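Local coordinates for protein polysaccharide deacetylase (Bacillus anthracis, PDB 2J13) that probably removes acetyl groups from peptidoglycan of the bacterial cell wall, as a zinc-binding polysaccharide deacetylase of carbohydrate esterase family 4, at residues A[60-65]-A[150-155]; A[108-113]-A[137-142]. All coordinates share one frame; numbering follows the deposited sequence. Where two conformers were deposited one is given.

Contact 1: A[60-65]-A[150-155]. With CAC (cacodylate ion), chain H.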
ATOM      1  N   THR A  60      -0.304   3.732  -5.207  1.00 17.99           N
ATOM      2  CA  THR A  60      -0.971   2.944  -4.185  1.00 16.57           C
ATOM      3  C   THR A  60      -2.071   3.764  -3.538  1.00 17.03           C
ATOM      4  O   THR A  60      -2.038   4.995  -3.585  1.00 17.38           O
ATOM      5  CB  THR A  60      -0.002   2.463  -3.095  1.00 16.72           C
ATOM      6  OG1 THR A  60       0.413   3.570  -2.280  1.00 17.82           O
ATOM      7  CG2 THR A  60       1.197   1.740  -3.688  1.00 16.81           C
ATOM      8  N   PHE A  61      -3.036   3.049  -2.973  1.00 16.91           N
ATOM      9  CA  PHE A  61      -4.172   3.617  -2.234  1.00 17.20           C
ATOM     10  C   PHE A  61      -4.356   2.787  -0.971  1.00 18.14           C
ATOM     11  O   PHE A  61      -4.123   1.572  -0.988  1.00 18.02           O
ATOM     12  CB  PHE A  61      -5.473   3.553  -3.037  1.00 17.96           C
ATOM     13  CG  PHE A  61      -5.446   4.338  -4.322  1.00 19.50           C
ATOM     14  CD1 PHE A  61      -4.955   3.783  -5.467  1.00 20.31           C
ATOM     15  CD2 PHE A  61      -5.944   5.631  -4.376  1.00 22.70           C
ATOM     16  CE1 PHE A  61      -4.947   4.525  -6.671  1.00 20.28           C
ATOM     17  CE2 PHE A  61      -5.921   6.337  -5.559  1.00 20.97           C
ATOM     18  CZ  PHE A  61      -5.373   5.784  -6.668  1.00 20.22           C
ATOM     19  N   ASP A  62      -4.825   3.439   0.103  1.00 18.24           N
ATOM     20  CA  ASP A  62      -5.264   2.724   1.305  1.00 19.03           C
ATOM     21  C   ASP A  62      -6.790   2.791   1.414  1.00 20.62           C
ATOM     22  O   ASP A  62      -7.405   3.856   1.236  1.00 22.16           O
ATOM     23  CB  ASP A  62      -4.626   3.292   2.572  1.00 19.14           C
ATOM     24  CG  ASP A  62      -3.146   3.108   2.619  1.00 20.74           C
ATOM     25  OD1 ASP A  62      -2.607   2.394   1.748  1.00 19.94           O
ATOM     26  OD2 ASP A  62      -2.485   3.762   3.491  1.00 21.81           O
ATOM     27  N   ASN A  63      -7.394   1.648   1.724  1.00 21.94           N
ATOM     28  CA  ASN A  63      -8.814   1.467   1.694  1.00 23.37           C
ATOM     29  C   ASN A  63      -9.307   0.885   2.995  1.00 25.41           C
ATOM     30  O   ASN A  63      -9.540  -0.300   3.120  1.00 23.87           O
ATOM     31  CB  ASN A  63      -9.193   0.568   0.538  1.00 24.57           C
ATOM     32  CG  ASN A  63      -8.765   1.131  -0.773  1.00 24.59           C
ATOM     33  OD1 ASN A  63      -9.587   1.627  -1.523  1.00 31.23           O
ATOM     34  ND2 ASN A  63      -7.475   1.077  -1.058  1.00 29.81           N
ATOM     35  N   GLY A  64      -9.388   1.763   3.983  1.00 29.05           N
ATOM     36  CA  GLY A  64     -10.040   1.455   5.244  1.00 31.04           C
ATOM     37  C   GLY A  64     -11.421   2.071   5.332  1.00 33.28           C
ATOM     38  O   GLY A  64     -12.167   1.756   6.250  1.00 33.94           O
ATOM     39  N   TYR A  65     -11.727   3.005   4.434  1.00 34.68           N
ATOM     40  CA  TYR A  65     -13.036   3.634   4.386  0.50 35.47           C
ATOM     41  C   TYR A  65     -13.447   3.803   2.922  1.00 35.80           C
ATOM     42  O   TYR A  65     -12.580   3.994   2.043  1.00 37.14           O
ATOM     43  CB  TYR A  65     -12.961   4.983   5.092  0.50 36.62           C
ATOM     44  CG  TYR A  65     -14.275   5.692   5.242  0.50 37.10           C
ATOM     45  CD1 TYR A  65     -15.144   5.372   6.278  0.50 38.66           C
ATOM     46  CD2 TYR A  65     -14.643   6.712   4.362  0.50 35.68           C
ATOM     47  CE1 TYR A  65     -16.350   6.039   6.430  0.50 40.22           C
ATOM     48  CE2 TYR A  65     -15.849   7.379   4.500  0.50 36.16           C
ATOM     49  CZ  TYR A  65     -16.696   7.039   5.534  0.50 38.09           C
ATOM     50  OH  TYR A  65     -17.891   7.701   5.678  0.50 36.95           O
ATOM     51  N   TYR A 150       2.230  -7.888   0.371  1.00 19.75           N
ATOM     52  CA  TYR A 150       2.480  -6.481   0.739  1.00 19.08           C
ATOM     53  C   TYR A 150       1.592  -6.055   1.904  1.00 19.06           C
ATOM     54  O   TYR A 150       0.379  -6.139   1.822  1.00 19.30           O
ATOM     55  CB  TYR A 150       2.270  -5.568  -0.473  1.00 20.25           C
ATOM     56  CG  TYR A 150       3.056  -6.035  -1.665  1.00 21.11           C
ATOM     57  CD1 TYR A 150       4.446  -6.032  -1.654  1.00 22.45           C
ATOM     58  CD2 TYR A 150       2.418  -6.515  -2.796  1.00 22.77           C
ATOM     59  CE1 TYR A 150       5.170  -6.501  -2.753  1.00 22.68           C
ATOM     60  CE2 TYR A 150       3.121  -6.974  -3.864  1.00 21.61           C
ATOM     61  CZ  TYR A 150       4.495  -6.977  -3.842  1.00 22.84           C
ATOM     62  OH  TYR A 150       5.199  -7.453  -4.944  1.00 25.47           O
ATOM     63  N   VAL A 151       2.225  -5.532   2.953  1.00 18.01           N
ATOM     64  CA  VAL A 151       1.529  -4.994   4.108  1.00 17.25           C
ATOM     65  C   VAL A 151       1.878  -3.521   4.237  1.00 17.73           C
ATOM     66  O   VAL A 151       3.035  -3.177   4.152  1.00 18.85           O
ATOM     67  CB  VAL A 151       1.916  -5.766   5.395  1.00 17.64           C
ATOM     68  CG1 VAL A 151       1.497  -4.994   6.628  1.00 19.55           C
ATOM     69  CG2 VAL A 151       1.286  -7.161   5.337  1.00 18.50           C
ATOM     70  N   ARG A 152       0.889  -2.674   4.465  1.00 17.62           N
ATOM     71  CA  ARG A 152       1.135  -1.282   4.895  1.00 17.37           C
ATOM     72  C   ARG A 152       0.501  -1.088   6.285  1.00 17.95           C
ATOM     73  O   ARG A 152      -0.706  -1.279   6.470  1.00 17.91           O
ATOM     74  CB  ARG A 152       0.539  -0.295   3.908  1.00 18.05           C
ATOM     75  CG  ARG A 152       0.821   1.162   4.256  1.00 18.33           C
ATOM     76  CD  ARG A 152       0.462   2.074   3.161  1.00 18.55           C
ATOM     77  NE  ARG A 152       1.445   2.065   2.098  1.00 19.20           N
ATOM     78  CZ  ARG A 152       1.196   2.544   0.886  1.00 17.48           C
ATOM     79  NH1 ARG A 152      -0.031   2.929   0.568  1.00 17.70           N
ATOM     80  NH2 ARG A 152       2.142   2.533  -0.009  1.00 19.67           N
ATOM     81  N   PRO A 153       1.310  -0.731   7.288  1.00 19.29           N
ATOM     82  CA  PRO A 153       0.762  -0.580   8.620  1.00 19.70           C
ATOM     83  C   PRO A 153      -0.234   0.561   8.773  1.00 19.94           C
ATOM     84  O   PRO A 153      -0.036   1.647   8.179  1.00 19.73           O
ATOM     85  CB  PRO A 153       2.019  -0.285   9.493  1.00 21.51           C
ATOM     86  CG  PRO A 153       3.124  -0.568   8.723  1.00 20.73           C
ATOM     87  CD  PRO A 153       2.763  -0.504   7.273  1.00 19.70           C
ATOM     88  N   PRO A 154      -1.308   0.347   9.549  1.00 19.46           N
ATOM     89  CA  PRO A 154      -2.229   1.430   9.862  1.00 20.57           C
ATOM     90  C   PRO A 154      -1.515   2.676  10.340  1.00 21.97           C
ATOM     91  O   PRO A 154      -0.634   2.598  11.208  1.00 22.53           O
ATOM     92  CB  PRO A 154      -3.091   0.819  10.945  1.00 20.93           C
ATOM     93  CG  PRO A 154      -3.141  -0.577  10.555  1.00 20.93           C
ATOM     94  CD  PRO A 154      -1.781  -0.912  10.166  1.00 20.33           C
ATOM     95  N   ARG A 155      -1.871   3.799   9.747  1.00 22.77           N
ATOM     96  CA  ARG A 155      -1.278   5.115  10.059  1.00 24.68           C
ATOM     97  C   ARG A 155       0.233   5.238   9.868  1.00 23.27           C
ATOM     98  O   ARG A 155       0.844   6.264  10.261  1.00 24.30           O
ATOM     99  CB  ARG A 155      -1.721   5.540  11.466  1.00 25.12           C
ATOM    100  CG  ARG A 155      -3.185   5.585  11.683  1.00 28.14           C
ATOM    101  CD  ARG A 155      -3.597   5.931  13.155  1.00 29.61           C
ATOM    102  NE  ARG A 155      -5.009   5.590  13.273  1.00 34.27           N
ATOM    103  CZ  ARG A 155      -5.513   4.363  13.479  1.00 35.88           C
ATOM    104  NH1 ARG A 155      -4.736   3.283  13.741  1.00 35.09           N
ATOM    105  NH2 ARG A 155      -6.835   4.214  13.454  1.00 35.97           N
TER
HETATM  106 AS   CAC H1242      -3.078   5.603   6.404  1.00 25.24          AS
HETATM  107  O1  CAC H1242      -3.739   5.298   4.867  1.00 23.58           O
HETATM  108  O2  CAC H1242      -3.508   4.326   7.476  1.00 21.28           O
HETATM  109  C1  CAC H1242      -1.140   5.618   6.218  1.00 24.52           C
HETATM  110  C2  CAC H1242      -3.707   7.301   7.173  1.00 24.45           C

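Contact 2: A[108-113]-A[137-142]. With ZN (zinc ion), chain B.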
ATOM      1  N   HIS A 108      -5.153  -5.183 -10.744  1.00 25.21           N
ATOM      2  CA  HIS A 108      -4.472  -4.542  -9.605  1.00 23.61           C
ATOM      3  C   HIS A 108      -4.008  -5.574  -8.584  1.00 23.83           C
ATOM      4  O   HIS A 108      -4.299  -6.783  -8.724  1.00 25.80           O
ATOM      5  CB  HIS A 108      -5.374  -3.504  -8.989  1.00 23.42           C
ATOM      6  CG  HIS A 108      -5.811  -2.487  -9.981  1.00 22.23           C
ATOM      7  ND1 HIS A 108      -4.923  -1.644 -10.616  1.00 22.48           N
ATOM      8  CD2 HIS A 108      -7.025  -2.243 -10.522  1.00 24.28           C
ATOM      9  CE1 HIS A 108      -5.586  -0.891 -11.473  1.00 24.51           C
ATOM     10  NE2 HIS A 108      -6.859  -1.237 -11.441  1.00 24.77           N
ATOM     11  N   ILE A 109      -3.231  -5.113  -7.603  1.00 21.72           N
ATOM     12  CA  ILE A 109      -2.785  -5.985  -6.507  1.00 20.71           C
ATOM     13  C   ILE A 109      -3.517  -5.525  -5.283  1.00 20.17           C
ATOM     14  O   ILE A 109      -3.621  -4.307  -5.051  1.00 19.87           O
ATOM     15  CB  ILE A 109      -1.294  -5.881  -6.292  1.00 22.04           C
ATOM     16  CG1 ILE A 109      -0.567  -6.393  -7.528  1.00 22.18           C
ATOM     17  CG2 ILE A 109      -0.881  -6.611  -5.012  1.00 22.17           C
ATOM     18  CD1 ILE A 109       0.891  -6.061  -7.523  1.00 25.11           C
ATOM     19  N   ILE A 110      -4.060  -6.471  -4.518  1.00 20.03           N
ATOM     20  CA  ILE A 110      -4.722  -6.149  -3.263  1.00 19.41           C
ATOM     21  C   ILE A 110      -3.725  -6.406  -2.133  1.00 19.02           C
ATOM     22  O   ILE A 110      -3.172  -7.525  -1.995  1.00 19.55           O
ATOM     23  CB  ILE A 110      -6.015  -6.968  -3.039  1.00 19.53           C
ATOM     24  CG1 ILE A 110      -6.990  -6.784  -4.208  1.00 19.31           C
ATOM     25  CG2 ILE A 110      -6.698  -6.568  -1.753  1.00 19.40           C
ATOM     26  CD1 ILE A 110      -8.150  -7.805  -4.112  1.00 22.51           C
ATOM     27  N   GLY A 111      -3.433  -5.344  -1.384  1.00 18.27           N
ATOM     28  CA  GLY A 111      -2.530  -5.437  -0.234  1.00 17.56           C
ATOM     29  C   GLY A 111      -3.278  -5.508   1.078  1.00 17.15           C
ATOM     30  O   GLY A 111      -4.463  -5.308   1.140  1.00 17.06           O
ATOM     31  N   ASN A 112      -2.514  -5.743   2.137  1.00 16.56           N
ATOM     32  CA  ASN A 112      -3.008  -5.989   3.464  1.00 16.68           C
ATOM     33  C   ASN A 112      -2.828  -4.750   4.353  1.00 15.94           C
ATOM     34  O   ASN A 112      -1.678  -4.348   4.606  1.00 17.26           O
ATOM     35  CB  ASN A 112      -2.238  -7.168   4.041  1.00 17.07           C
ATOM     36  CG  ASN A 112      -2.820  -7.709   5.326  1.00 16.82           C
ATOM     37  OD1 ASN A 112      -3.380  -6.974   6.151  1.00 18.51           O
ATOM     38  ND2 ASN A 112      -2.695  -9.045   5.508  1.00 17.53           N
ATOM     39  N   HIS A 113      -3.929  -4.170   4.834  1.00 16.09           N
ATOM     40  CA  HIS A 113      -3.901  -2.992   5.703  1.00 17.59           C
ATOM     41  C   HIS A 113      -4.458  -3.329   7.100  1.00 17.31           C
ATOM     42  O   HIS A 113      -4.839  -2.427   7.838  1.00 19.02           O
ATOM     43  CB  HIS A 113      -4.685  -1.843   5.079  1.00 17.70           C
ATOM     44  CG  HIS A 113      -4.349  -0.473   5.578  1.00 17.91           C
ATOM     45  ND1 HIS A 113      -3.070  -0.059   5.865  1.00 17.58           N
ATOM     46  CD2 HIS A 113      -5.144   0.603   5.761  1.00 19.30           C
ATOM     47  CE1 HIS A 113      -3.102   1.209   6.264  1.00 18.28           C
ATOM     48  NE2 HIS A 113      -4.349   1.635   6.212  1.00 17.33           N
ATOM     49  N   GLU A 137      -6.121 -14.221   4.379  1.00 21.67           N
ATOM     50  CA  GLU A 137      -7.037 -15.337   4.073  1.00 24.53           C
ATOM     51  C   GLU A 137      -8.323 -14.827   3.420  1.00 23.62           C
ATOM     52  O   GLU A 137      -8.849 -15.458   2.470  1.00 24.57           O
ATOM     53  CB  GLU A 137      -7.334 -16.112   5.352  1.00 25.22           C
ATOM     54  CG  GLU A 137      -6.102 -16.806   5.920  1.00 28.51           C
ATOM     55  CD  GLU A 137      -6.372 -17.631   7.171  1.00 30.37           C
ATOM     56  OE1 GLU A 137      -7.467 -17.545   7.761  1.00 36.43           O
ATOM     57  OE2 GLU A 137      -5.431 -18.353   7.569  1.00 39.08           O
ATOM     58  N   GLU A 138      -8.868 -13.712   3.893  1.00 22.95           N
ATOM     59  CA  GLU A 138     -10.082 -13.140   3.302  1.00 23.89           C
ATOM     60  C   GLU A 138      -9.842 -12.660   1.866  1.00 22.96           C
ATOM     61  O   GLU A 138     -10.680 -12.920   0.972  1.00 23.52           O
ATOM     62  CB  GLU A 138     -10.624 -12.022   4.171  1.00 25.47           C
ATOM     63  CG  GLU A 138     -12.048 -11.670   3.993  1.00 28.83           C
ATOM     64  CD  GLU A 138     -13.028 -12.725   4.584  1.00 32.91           C
ATOM     65  OE1 GLU A 138     -12.714 -13.401   5.609  1.00 36.03           O
ATOM     66  OE2 GLU A 138     -14.127 -12.865   4.023  1.00 36.81           O
ATOM     67  N   ILE A 139      -8.732 -11.979   1.608  1.00 21.62           N
ATOM     68  CA  ILE A 139      -8.406 -11.576   0.234  1.00 22.06           C
ATOM     69  C   ILE A 139      -8.365 -12.793  -0.712  1.00 22.88           C
ATOM     70  O   ILE A 139      -9.019 -12.810  -1.774  1.00 24.41           O
ATOM     71  CB  ILE A 139      -7.051 -10.818   0.155  1.00 22.15           C
ATOM     72  CG1 ILE A 139      -7.164  -9.440   0.797  1.00 21.78           C
ATOM     73  CG2 ILE A 139      -6.587 -10.729  -1.313  1.00 23.67           C
ATOM     74  CD1 ILE A 139      -5.751  -8.819   1.102  1.00 21.01           C
ATOM     75  N   LYS A 140      -7.635 -13.823  -0.303  1.00 23.09           N
ATOM     76  CA  LYS A 140      -7.495 -15.063  -1.089  1.00 24.05           C
ATOM     77  C   LYS A 140      -8.817 -15.776  -1.307  1.00 24.35           C
ATOM     78  O   LYS A 140      -9.130 -16.163  -2.462  1.00 25.46           O
ATOM     79  CB  LYS A 140      -6.509 -15.991  -0.415  1.00 24.68           C
ATOM     80  CG  LYS A 140      -5.058 -15.542  -0.545  1.00 26.42           C
ATOM     81  CD  LYS A 140      -4.157 -16.400   0.307  1.00 29.32           C
ATOM     82  CE  LYS A 140      -2.722 -15.996   0.142  1.00 31.93           C
ATOM     83  NZ  LYS A 140      -1.823 -16.932   0.821  1.00 34.51           N
ATOM     84  N   LYS A 141      -9.626 -15.888  -0.262  1.00 23.96           N
ATOM     85  CA  LYS A 141     -10.935 -16.621  -0.389  1.00 24.11           C
ATOM     86  C   LYS A 141     -11.944 -15.816  -1.214  1.00 24.89           C
ATOM     87  O   LYS A 141     -12.652 -16.387  -2.052  1.00 25.66           O
ATOM     88  CB  LYS A 141     -11.545 -16.864   0.970  1.00 24.90           C
ATOM     89  CG  LYS A 141     -10.812 -17.854   1.830  1.00 26.56           C
ATOM     90  CD  LYS A 141     -10.858 -19.276   1.273  1.00 28.15           C
ATOM     91  CE  LYS A 141     -10.403 -20.331   2.279  1.00 31.11           C
ATOM     92  NZ  LYS A 141     -10.170 -21.677   1.640  1.00 29.63           N
ATOM     93  N   VAL A 142     -12.015 -14.497  -0.984  1.00 24.23           N
ATOM     94  CA  VAL A 142     -13.009 -13.646  -1.637  1.00 25.06           C
ATOM     95  C   VAL A 142     -12.658 -13.404  -3.100  1.00 25.93           C
ATOM     96  O   VAL A 142     -13.547 -13.472  -3.999  1.00 27.68           O
ATOM     97  CB  VAL A 142     -13.239 -12.331  -0.883  1.00 25.05           C
ATOM     98  CG1 VAL A 142     -14.049 -11.367  -1.706  1.00 27.22           C
ATOM     99  CG2 VAL A 142     -13.903 -12.578   0.465  1.00 25.09           C
TER
HETATM  100 ZN    ZN B1236      -5.056   3.310   7.104  1.00 21.67          ZN

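Contact 1: A[60-65]-A[150-155]
Arg-152 turns the NH1/NH2 edge of its guanidinium to strand 56-63, where it meets Thr-60 and Asp-62, and this grip is the tight half of the contact. Arg-152 NH1 and NH2 converge on one hydroxyl: each lies 3.0 Å from Thr-60 OG1, which sits almost exactly in the guanidinium plane. Because the two N-H groups share one acceptor, neither bond is straight. Arg-152 NH1 also forms a salt bridge to Asp-62 OD1 at 2.9 Å, on the syn side and tilted out of the carboxylate plane; the two flat groups are turned 55° apart. The arginine chain leaves with CG anti to the backbone N, and the bend at chi3 (-77°) turns the edge onto the two strand residues. Val-174 O and Phe-175 O take NE and NH2, while Thr-60 OG1 is also bonded to Leu-208 O; the buried arginine is thus held from several directions. The other half is looser and more open. A cacodylate, probably from the crystallisation liquor, lies between the segments, with O1 2.4 Å from Asp-62 OD2 and O2 accepting a bond from Arg-155 N at 2.8 Å. Its O2 also lies beside the zinc ion. Thr-60 to Gly-64 read TFDNG, corresponding to the TFDDG motif of NodB-type deacetylases, with Asp-62 at the position of the probable catalytic base.

Contact 2: A[108-113]-A[137-142]
The backbones of strand 109-112 and helix 125-143 come nearest at Ile-110 and Ile-139, whose CA atoms are 7.4 Å apart, a spacing that isoleucine side chains can bridge. The two residues point at each other, and their side chains lie alongside, running in antiparallel senses. Ile-110 offers its CG2 branch: with CG1 beside the backbone N (chi1 -56°), CG2 is left anti to it. Ile-139 brings its longer arm over this methyl, CD1 lying 3.8 Å from Ile-110 CG2 and CG1 3.9 Å from the same atom. Ile-139 CD1 continues to the next residue and rests 3.7 Å from Gly-111 O, so one helix side chain covers both a strand side chain and a piece of its backbone. Apart from the Gly-111 carbonyl the patch is apolar, and it is buried; Val-88 of the adjoining strand touches both isoleucines, Leu-100 and Met-103 of helix 97-105 flank Ile-110, and Ile-93 borders Ile-139. Just beyond the strand's end, His-113 NE2 binds the zinc ion at 2.0 Å, with His-117 as a second ligand. An outer helix packed on a strand whose C-terminal end carries a metal ligand is the arrangement of the distorted beta/alpha barrel of family 4 esterases.

How the contacts relate
Contact 1 and contact 2 have centres 12 Å apart and act as inner and outer layers of one fold. Along the chain, both segments of contact 2 fall between the two segments of contact 1: strand 56-63 comes first, then strand 109-112 and helix 125-143, and finally 150-155. Strands 56-63 and 109-112 belong to the same parallel sheet, each paired with strand 84-88. Two probable hydrogen bonds join the contacts: His-113 ND1 lies 2.7 Å from Arg-152 O, which would help orient the zinc-binding ring, and Asn-112 N lies 2.9 Å from Tyr-150 O. Helix packing outside the barrel and the zinc and anion site at the strand ends are thus joined through strand 109-112.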